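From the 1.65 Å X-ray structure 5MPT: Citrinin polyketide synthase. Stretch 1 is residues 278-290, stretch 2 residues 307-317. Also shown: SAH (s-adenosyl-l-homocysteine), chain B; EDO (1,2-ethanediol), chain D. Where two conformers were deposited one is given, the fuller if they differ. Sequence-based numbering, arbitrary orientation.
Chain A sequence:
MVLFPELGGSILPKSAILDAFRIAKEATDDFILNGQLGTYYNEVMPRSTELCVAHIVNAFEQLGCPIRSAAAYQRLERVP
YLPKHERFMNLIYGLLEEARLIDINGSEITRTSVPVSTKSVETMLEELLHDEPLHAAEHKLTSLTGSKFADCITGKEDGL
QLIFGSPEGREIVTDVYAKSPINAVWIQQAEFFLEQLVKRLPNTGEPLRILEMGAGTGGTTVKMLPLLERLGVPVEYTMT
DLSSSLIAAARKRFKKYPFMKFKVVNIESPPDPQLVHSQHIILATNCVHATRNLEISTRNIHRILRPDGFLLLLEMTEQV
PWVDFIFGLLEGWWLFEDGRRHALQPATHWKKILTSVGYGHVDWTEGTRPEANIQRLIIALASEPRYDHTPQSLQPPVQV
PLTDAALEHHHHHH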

ATOM      1  N   SER A 278      20.530  15.465   0.606  1.00 21.94           N
ATOM      2  CA  SER A 278      20.893  15.181   1.980  1.00 20.41           C
ATOM      3  C   SER A 278      20.867  13.708   2.322  1.00 19.33           C
ATOM      4  O   SER A 278      21.618  13.287   3.204  1.00 23.29           O
ATOM      5  N   GLN A 279      20.053  12.910   1.640  1.00 17.31           N
ATOM      6  CA  GLN A 279      19.802  11.545   2.054  1.00 16.86           C
ATOM      7  C   GLN A 279      20.439  10.497   1.139  1.00 17.81           C
ATOM      8  O   GLN A 279      20.435  10.643  -0.092  1.00 18.38           O
ATOM      9  N   HIS A 280      20.969   9.426   1.750  1.00 21.81           N
ATOM     10  CA  HIS A 280      21.442   8.252   1.008  1.00 20.15           C
ATOM     11  C   HIS A 280      20.297   7.396   0.500  1.00 18.87           C
ATOM     12  O   HIS A 280      20.359   6.867  -0.617  1.00 19.16           O
ATOM     13  N   ILE A 281      19.246   7.270   1.301  1.00 16.57           N
ATOM     14  CA  ILE A 281      18.150   6.335   1.074  1.00 14.52           C
ATOM     15  C   ILE A 281      16.842   7.011   1.413  1.00 17.25           C
ATOM     16  O   ILE A 281      16.686   7.573   2.504  1.00 19.44           O
ATOM     17  N   ILE A 282      15.892   6.951   0.490  1.00 20.86           N
ATOM     18  CA  ILE A 282      14.511   7.281   0.794  1.00 21.21           C
ATOM     19  C   ILE A 282      13.681   6.012   0.693  1.00 20.99           C
ATOM     20  O   ILE A 282      13.666   5.342  -0.344  1.00 21.08           O
ATOM     21  N   LEU A 283      13.053   5.674   1.804  1.00 19.60           N
ATOM     22  CA  LEU A 283      12.078   4.598   1.927  1.00 20.13           C
ATOM     23  C   LEU A 283      10.675   5.170   1.790  1.00 19.45           C
ATOM     24  O   LEU A 283      10.399   6.223   2.351  1.00 21.76           O
ATOM     25  N   ALA A 284       9.777   4.464   1.071  1.00 19.30           N
ATOM     26  CA  ALA A 284       8.432   5.001   0.818  1.00 17.81           C
ATOM     27  C   ALA A 284       7.514   3.812   0.540  1.00 18.74           C
ATOM     28  O   ALA A 284       7.505   3.280  -0.578  1.00 20.13           O
ATOM     29  N   THR A 285       6.729   3.436   1.541  1.00 19.35           N
ATOM     30  CA  THR A 285       5.857   2.270   1.453  1.00 18.22           C
ATOM     31  C   THR A 285       4.434   2.745   1.239  1.00 18.63           C
ATOM     32  O   THR A 285       3.819   3.294   2.159  1.00 21.51           O
ATOM     33  N   ASN A 286       3.943   2.543   0.002  1.00 18.33           N
ATOM     34  CA  ASN A 286       2.545   2.727  -0.399  1.00 18.74           C
ATOM     35  C   ASN A 286       2.020   4.106  -0.043  1.00 20.46           C
ATOM     36  O   ASN A 286       0.854   4.283   0.336  1.00 18.99           O
ATOM     37  N   CYS A 287       2.853   5.091  -0.249  1.00 20.48           N
ATOM     38  CA  CYS A 287       2.472   6.479  -0.065  1.00 20.08           C
ATOM     39  C   CYS A 287       2.642   7.315  -1.319  1.00 21.35           C
ATOM     40  O   CYS A 287       1.844   8.232  -1.545  1.00 19.80           O
ATOM     41  N   VAL A 288       3.629   7.023  -2.163  1.00 22.24           N
ATOM     42  CA  VAL A 288       3.855   7.906  -3.305  1.00 21.41           C
ATOM     43  C   VAL A 288       2.692   7.788  -4.307  1.00 22.63           C
ATOM     44  O   VAL A 288       2.312   8.767  -4.956  1.00 23.44           O
ATOM     45  N   HIS A 289       2.076   6.615  -4.423  1.00 22.14           N
ATOM     46  CA  HIS A 289       0.916   6.497  -5.303  1.00 21.38           C
ATOM     47  C   HIS A 289      -0.220   7.402  -4.879  1.00 21.76           C
ATOM     48  O   HIS A 289      -1.074   7.719  -5.717  1.00 23.83           O
ATOM     49  N   ALA A 290      -0.273   7.812  -3.603  1.00 19.50           N
ATOM     50  CA  ALA A 290      -1.414   8.585  -3.107  1.00 20.52           C
ATOM     51  C   ALA A 290      -1.309  10.047  -3.458  1.00 21.23           C
ATOM     52  O   ALA A 290      -2.239  10.809  -3.145  1.00 23.98           O
ATOM     53  N   PRO A 307      23.591  12.392  -4.750  1.00 21.87           N
ATOM     54  CA  PRO A 307      23.867  11.767  -6.057  1.00 22.12           C
ATOM     55  C   PRO A 307      24.167  10.290  -5.971  1.00 22.16           C
ATOM     56  O   PRO A 307      23.904   9.562  -6.936  1.00 23.55           O
ATOM     57  N   ASP A 308      24.731   9.825  -4.860  1.00 22.05           N
ATOM     58  CA  ASP A 308      25.035   8.414  -4.695  1.00 21.83           C
ATOM     59  C   ASP A 308      23.886   7.633  -4.055  1.00 21.13           C
ATOM     60  O   ASP A 308      24.047   6.442  -3.778  1.00 20.09           O
ATOM     61  N   GLY A 309      22.718   8.256  -3.877  1.00 21.92           N
ATOM     62  CA  GLY A 309      21.622   7.643  -3.152  1.00 22.94           C
ATOM     63  C   GLY A 309      20.598   6.952  -4.037  1.00 21.24           C
ATOM     64  O   GLY A 309      20.700   6.897  -5.263  1.00 20.67           O
ATOM     65  N   PHE A 310      19.546   6.464  -3.376  1.00 19.58           N
ATOM     66  CA  PHE A 310      18.483   5.791  -4.103  1.00 17.99           C
ATOM     67  C   PHE A 310      17.176   5.859  -3.338  1.00 19.20           C
ATOM     68  O   PHE A 310      17.127   5.998  -2.105  1.00 19.29           O
ATOM     69  N   LEU A 311      16.120   5.704  -4.114  1.00 18.54           N
ATOM     70  CA  LEU A 311      14.767   5.520  -3.628  1.00 19.71           C
ATOM     71  C   LEU A 311      14.421   4.036  -3.616  1.00 19.98           C
ATOM     72  O   LEU A 311      14.621   3.347  -4.618  1.00 19.87           O
ATOM     73  N   LEU A 312      13.821   3.587  -2.523  1.00 17.79           N
ATOM     74  CA  LEU A 312      13.259   2.243  -2.418  1.00 19.22           C
ATOM     75  C   LEU A 312      11.767   2.390  -2.173  1.00 18.93           C
ATOM     76  O   LEU A 312      11.338   2.674  -1.051  1.00 18.88           O
ATOM     77  N   LEU A 313      11.000   2.197  -3.234  1.00 18.86           N
ATOM     78  CA  LEU A 313       9.550   2.118  -3.130  1.00 18.34           C
ATOM     79  C   LEU A 313       9.103   0.719  -2.726  1.00 17.26           C
ATOM     80  O   LEU A 313       9.671  -0.299  -3.155  1.00 18.61           O
ATOM     81  N   LEU A 314       8.082   0.669  -1.888  0.54 17.13           N
ATOM     82  CA  LEU A 314       7.298  -0.543  -1.693  0.54 19.50           C
ATOM     83  C   LEU A 314       5.912  -0.155  -2.156  0.54 18.44           C
ATOM     84  O   LEU A 314       5.250   0.645  -1.492  0.54 21.42           O
ATOM     85  N   GLU A 315       5.513  -0.644  -3.329  1.00 20.87           N
ATOM     86  CA  GLU A 315       4.270  -0.221  -3.956  1.00 22.22           C
ATOM     87  C   GLU A 315       3.438  -1.404  -4.384  1.00 20.50           C
ATOM     88  O   GLU A 315       3.953  -2.384  -4.932  1.00 21.70           O
ATOM     89  N   MET A 316       2.139  -1.296  -4.134  1.00 20.83           N
ATOM     90  CA  MET A 316       1.189  -2.255  -4.662  1.00 19.71           C
ATOM     91  C   MET A 316       1.046  -2.021  -6.160  1.00 20.90           C
ATOM     92  O   MET A 316       0.622  -0.948  -6.592  1.00 21.19           O
ATOM     93  N   THR A 317       1.429  -3.017  -6.948  1.00 21.21           N
ATOM     94  CA  THR A 317       1.544  -2.864  -8.388  1.00 22.85           C
ATOM     95  C   THR A 317       0.380  -3.510  -9.131  1.00 24.52           C
ATOM     96  O   THR A 317       0.237  -3.298 -10.336  1.00 26.27           O
TER

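The two stretches lie side by side as parallel strands, paired from Ile281 with Phe310 to Thr285 with Leu314, with axes 4.7 Å apart at closest approach and only 4° between their directions. Their contact buries 769 Å² in total. Because the strands are neighbours in one sheet, side chains do not point at the partner strand but alternate between the two faces, each lying next to its registered counterpart.

At the start of stretch 1, Ser278 (chi1 p) is out of reach of stretch 2, and its OG accepts a hydrogen bond from Gln279 NE2 at 2.9 Å. Gln279 (m, m) leads its amide away from the partner. His280 (chi1 m) begins the pairing: its O accepts a hydrogen bond from Phe310 N at 2.9 Å, while its ring carbon CD2 comes within 3.9 Å of Asp308 OD1. The backbone is tight here, with His280 O 2.9 Å from Gly309 CA; a CB at Gly309 would clash with the carbonyl oxygens of Gln279 and His280.

Ile281 (m, t) shares a face with Phe310 (chi1 p), whose ring end swings nearer so that CZ lies 3.7 Å from Ile281 CG1. Ile282 (m, t) turns to the other face, that of Leu311 and Leu313, and packs CG2 against CD1 of Leu311 (t, p) at 3.8 Å. Leu283 (m, t) returns to the face of Ile281 and Phe310, placing CD2 3.9 Å from CB of Leu312 (t, p). Ala284 lies on the face of Ile282, where its small methyl CB is 4.3 Å from Leu311 CD1 and 4.1 Å from CD2 of Leu313 (m, t). Thr285 (chi1 m), on the face of Ile281 and Leu283, sets OG1 3.6 Å from CB of Leu314 (t, t), although that hydroxyl finds its hydrogen bond elsewhere in the structure. Beneath these contacts the backbone ladder continues, for example from Leu312 N to Ile282 O at 2.8 Å and from Leu314 N to Ala284 O at 3.0 Å.

Beyond the strand, Asn286 adopts positive phi and psi (54°/41°), and its side chain (chi1 m) takes over from the backbone: OD1 accepts a hydrogen bond from Met316 N at 2.9 Å, extending the ladder by one rung. Cys287 (chi1 p) points away from stretch 2, its CB 3.2 Å from O4' of S-adenosylhomocysteine, whose amino N donates to Thr285 O at 2.9 Å. Val288 (chi1 t) points back toward the partner and closes the apolar row, CG2 lying 3.8 Å from Leu313 CD2.

Glu315 (m, m) leaves its backbone sideways, but its carboxylate comes close to the 3-10 segment and meets His289 (chi1 p) twice. His289 ND1 donates to Glu315 OE1 at 2.6 Å, in the edge-on approach expected for a ring nitrogen, and His289 N donates to Glu315 OE2 at 3.2 Å. Water 1 completes this polar corner: it donates to Glu315 OE2 at 2.6 Å and to Ala284 O at 3.0 Å, and accepts from Val288 N at 2.9 Å, tying the strand end to the turn that follows. Ala290 makes no contact with stretch 2.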

ATOM      1  CB  SER A 278      19.981  15.919   2.954  1.00 23.22           C
ATOM      2  OG  SER A 278      18.636  15.527   2.792  1.00 24.96           O
ATOM      3  CB  GLN A 279      18.283  11.283   2.099  1.00 17.72           C
ATOM      4  CG  GLN A 279      17.492  12.208   2.925  1.00 18.56           C
ATOM      5  CD  GLN A 279      17.915  12.257   4.380  1.00 21.89           C
ATOM      6  OE1 GLN A 279      17.999  11.254   5.069  1.00 22.70           O
ATOM      7  NE2 GLN A 279      18.193  13.461   4.846  1.00 23.92           N
ATOM      8  CB  HIS A 280      22.325   7.363   1.891  1.00 19.14           C
ATOM      9  CG  HIS A 280      23.613   8.005   2.282  1.00 19.98           C
ATOM     10  ND1 HIS A 280      23.753   8.726   3.447  1.00 20.16           N
ATOM     11  CD2 HIS A 280      24.819   8.028   1.671  1.00 20.95           C
ATOM     12  CE1 HIS A 280      24.997   9.168   3.536  1.00 21.62           C
ATOM     13  NE2 HIS A 280      25.654   8.768   2.465  1.00 21.00           N
ATOM     14  CB  ILE A 281      18.311   5.068   1.934  1.00 15.70           C
ATOM     15  CG1 ILE A 281      19.665   4.443   1.696  1.00 18.99           C
ATOM     16  CG2 ILE A 281      17.194   4.092   1.667  1.00 15.71           C
ATOM     17  CD1 ILE A 281      19.931   3.273   2.650  1.00 22.33           C
ATOM     18  CB  ILE A 282      13.969   8.387  -0.113  1.00 20.32           C
ATOM     19  CG1 ILE A 282      14.692   9.668   0.274  1.00 19.69           C
ATOM     20  CG2 ILE A 282      12.432   8.564   0.064  1.00 18.87           C
ATOM     21  CD1 ILE A 282      14.454  10.795  -0.620  1.00 22.68           C
ATOM     22  CB  LEU A 283      12.236   3.922   3.287  1.00 20.58           C
ATOM     23  CG  LEU A 283      13.574   3.235   3.571  1.00 24.12           C
ATOM     24  CD1 LEU A 283      13.538   2.532   4.919  1.00 25.74           C
ATOM     25  CD2 LEU A 283      13.944   2.266   2.471  1.00 24.42           C
ATOM     26  CB  ALA A 284       8.436   5.992  -0.337  1.00 14.87           C
ATOM     27  CB  THR A 285       5.972   1.423   2.716  1.00 18.42           C
ATOM     28  OG1 THR A 285       7.309   0.928   2.814  1.00 20.84           O
ATOM     29  CG2 THR A 285       4.930   0.286   2.744  1.00 17.90           C
ATOM     30  CB  ASN A 286       1.687   1.604   0.158  1.00 19.22           C
ATOM     31  CG  ASN A 286       1.760   0.397  -0.735  1.00 17.48           C
ATOM     32  OD1 ASN A 286       1.617   0.520  -1.967  1.00 19.11           O
ATOM     33  ND2 ASN A 286       2.046  -0.760  -0.172  1.00 16.59           N
ATOM     34  CB  CYS A 287       3.267   7.113   1.081  1.00 19.27           C
ATOM     35  SG  CYS A 287       5.065   7.029   0.800  1.00 25.25           S
ATOM     36  CB  VAL A 288       5.231   7.623  -3.937  1.00 21.58           C
ATOM     37  CG1 VAL A 288       5.419   8.444  -5.215  1.00 24.71           C
ATOM     38  CG2 VAL A 288       6.375   7.943  -2.946  1.00 20.89           C
ATOM     39  CB  HIS A 289       0.427   5.051  -5.389  1.00 20.85           C
ATOM     40  CG  HIS A 289      -0.129   4.487  -4.122  1.00 21.69           C
ATOM     41  ND1 HIS A 289       0.451   3.407  -3.502  1.00 20.74           N
ATOM     42  CD2 HIS A 289      -1.251   4.762  -3.416  1.00 21.03           C
ATOM     43  CE1 HIS A 289      -0.262   3.065  -2.444  1.00 19.88           C
ATOM     44  NE2 HIS A 289      -1.313   3.862  -2.376  1.00 21.34           N
ATOM     45  CB  ALA A 290      -1.523   8.445  -1.583  1.00 23.01           C
ATOM     46  CB  PRO A 307      25.103  12.541  -6.555  1.00 26.01           C
ATOM     47  CG  PRO A 307      25.015  13.809  -5.912  1.00 28.28           C
ATOM     48  CD  PRO A 307      24.384  13.614  -4.570  1.00 24.31           C
ATOM     49  CB  ASP A 308      26.333   8.224  -3.887  1.00 23.13           C
ATOM     50  CG  ASP A 308      26.254   8.787  -2.471  1.00 23.99           C
ATOM     51  OD1 ASP A 308      25.165   9.116  -2.027  1.00 24.03           O
ATOM     52  OD2 ASP A 308      27.282   8.915  -1.770  1.00 23.27           O
ATOM     53  CB  PHE A 310      18.806   4.316  -4.387  1.00 17.87           C
ATOM     54  CG  PHE A 310      18.952   3.480  -3.165  1.00 18.73           C
ATOM     55  CD1 PHE A 310      20.185   3.286  -2.593  1.00 18.80           C
ATOM     56  CD2 PHE A 310      17.867   2.835  -2.619  1.00 19.69           C
ATOM     57  CE1 PHE A 310      20.338   2.523  -1.485  1.00 18.98           C
ATOM     58  CE2 PHE A 310      18.024   2.031  -1.504  1.00 18.74           C
ATOM     59  CZ  PHE A 310      19.242   1.868  -0.940  1.00 17.68           C
ATOM     60  CB  LEU A 311      13.796   6.275  -4.530  1.00 20.35           C
ATOM     61  CG  LEU A 311      12.283   6.004  -4.368  1.00 20.18           C
ATOM     62  CD1 LEU A 311      11.826   6.430  -2.994  1.00 22.11           C
ATOM     63  CD2 LEU A 311      11.551   6.761  -5.440  1.00 19.38           C
ATOM     64  CB  LEU A 312      13.929   1.437  -1.314  1.00 19.53           C
ATOM     65  CG  LEU A 312      13.503  -0.025  -1.311  1.00 20.05           C
ATOM     66  CD1 LEU A 312      13.971  -0.759  -2.547  1.00 21.52           C
ATOM     67  CD2 LEU A 312      14.099  -0.713  -0.111  1.00 17.31           C
ATOM     68  CB  LEU A 313       8.900   2.465  -4.464  1.00 18.65           C
ATOM     69  CG  LEU A 313       9.084   3.868  -4.992  1.00 20.80           C
ATOM     70  CD1 LEU A 313       8.729   3.904  -6.461  1.00 23.35           C
ATOM     71  CD2 LEU A 313       8.188   4.839  -4.219  1.00 20.84           C
ATOM     72  CB  LEU A 314       7.298  -1.003  -0.236  0.54 19.98           C
ATOM     73  CG  LEU A 314       6.869  -2.460  -0.007  0.54 23.12           C
ATOM     74  CD1 LEU A 314       7.129  -2.877   1.431  0.54 24.50           C
ATOM     75  CD2 LEU A 314       5.414  -2.695  -0.348  0.54 24.89           C
ATOM     76  CB  GLU A 315       4.542   0.658  -5.183  1.00 23.23           C
ATOM     77  CG  GLU A 315       4.814   2.079  -4.838  1.00 22.32           C
ATOM     78  CD  GLU A 315       3.551   2.833  -4.497  1.00 21.32           C
ATOM     79  OE1 GLU A 315       2.439   2.342  -4.831  1.00 21.04           O
ATOM     80  OE2 GLU A 315       3.668   3.902  -3.871  1.00 19.65           O
ATOM     81  CB  MET A 316      -0.145  -2.098  -3.951  1.00 20.20           C
ATOM     82  CG  MET A 316      -1.114  -3.178  -4.344  1.00 23.13           C
ATOM     83  SD  MET A 316      -2.546  -3.307  -3.262  1.00 28.89           S
ATOM     84  CE  MET A 316      -1.952  -4.476  -2.027  1.00 30.36           C
ATOM     85  CB  THR A 317       2.895  -3.449  -8.840  1.00 24.40           C
ATOM     86  OG1 THR A 317       3.109  -4.711  -8.183  1.00 23.64           O
ATOM     87  CG2 THR A 317       4.015  -2.506  -8.472  1.00 24.48           C
TER
HETATM   88  N   SAH B2201       3.695   3.494   5.099  1.00 23.29           N
HETATM   89  CA  SAH B2201       2.311   3.449   5.657  1.00 23.82           C
HETATM   90  CB  SAH B2201       1.271   2.628   4.904  1.00 24.69           C
HETATM   91  CG  SAH B2201       0.756   3.266   3.627  1.00 24.25           C
HETATM   92  SD  SAH B2201      -0.540   4.454   4.120  1.00 25.90           S
HETATM   93  C   SAH B2201       2.411   2.881   7.101  1.00 24.99           C
HETATM   94  O   SAH B2201       1.431   3.319   7.864  1.00 26.98           O
HETATM   95  OXT SAH B2201       3.254   2.102   7.469  1.00 24.69           O
HETATM   96  C5' SAH B2201      -0.074   5.948   3.207  1.00 25.52           C
HETATM   97  C4' SAH B2201       0.644   6.899   4.143  1.00 24.83           C
HETATM   98  O4' SAH B2201       1.091   7.988   3.308  1.00 27.15           O
HETATM   99  C3' SAH B2201      -0.224   7.516   5.247  1.00 25.50           C
HETATM  100  O3' SAH B2201       0.541   7.480   6.448  1.00 23.61           O
HETATM  101  C2' SAH B2201      -0.468   8.951   4.751  1.00 26.24           C
HETATM  102  O2' SAH B2201      -0.581   9.890   5.819  1.00 26.86           O
HETATM  103  C1' SAH B2201       0.806   9.204   3.954  1.00 26.67           C
HETATM  104  N9  SAH B2201       0.726  10.241   2.932  1.00 24.65           N
HETATM  105  C8  SAH B2201      -0.304  10.502   2.068  1.00 25.96           C
HETATM  106  N7  SAH B2201      -0.103  11.538   1.290  1.00 25.94           N
HETATM  107  C5  SAH B2201       1.149  11.997   1.673  1.00 23.73           C
HETATM  108  C6  SAH B2201       1.942  13.076   1.235  1.00 23.80           C
HETATM  109  N6  SAH B2201       1.561  13.954   0.299  1.00 23.45           N
HETATM  110  N1  SAH B2201       3.140  13.248   1.825  1.00 23.82           N
HETATM  111  C2  SAH B2201       3.520  12.400   2.786  1.00 22.92           C
HETATM  112  N3  SAH B2201       2.868  11.347   3.280  1.00 22.76           N
HETATM  113  C4  SAH B2201       1.674  11.202   2.679  1.00 23.11           C
HETATM  114  C1  EDO D2203      -3.450  -0.352 -11.368  1.00 58.95           C
HETATM  115  O1  EDO D2203      -2.977   0.340 -12.526  1.00 53.42           O
HETATM  116  C2  EDO D2203      -2.392  -1.380 -10.994  1.00 67.89           C
HETATM  117  O2  EDO D2203      -1.934  -2.000 -12.201  1.00 75.11           O
HETATM  118  O   HOH W   1       5.385   4.689  -2.097  1.00 17.80           O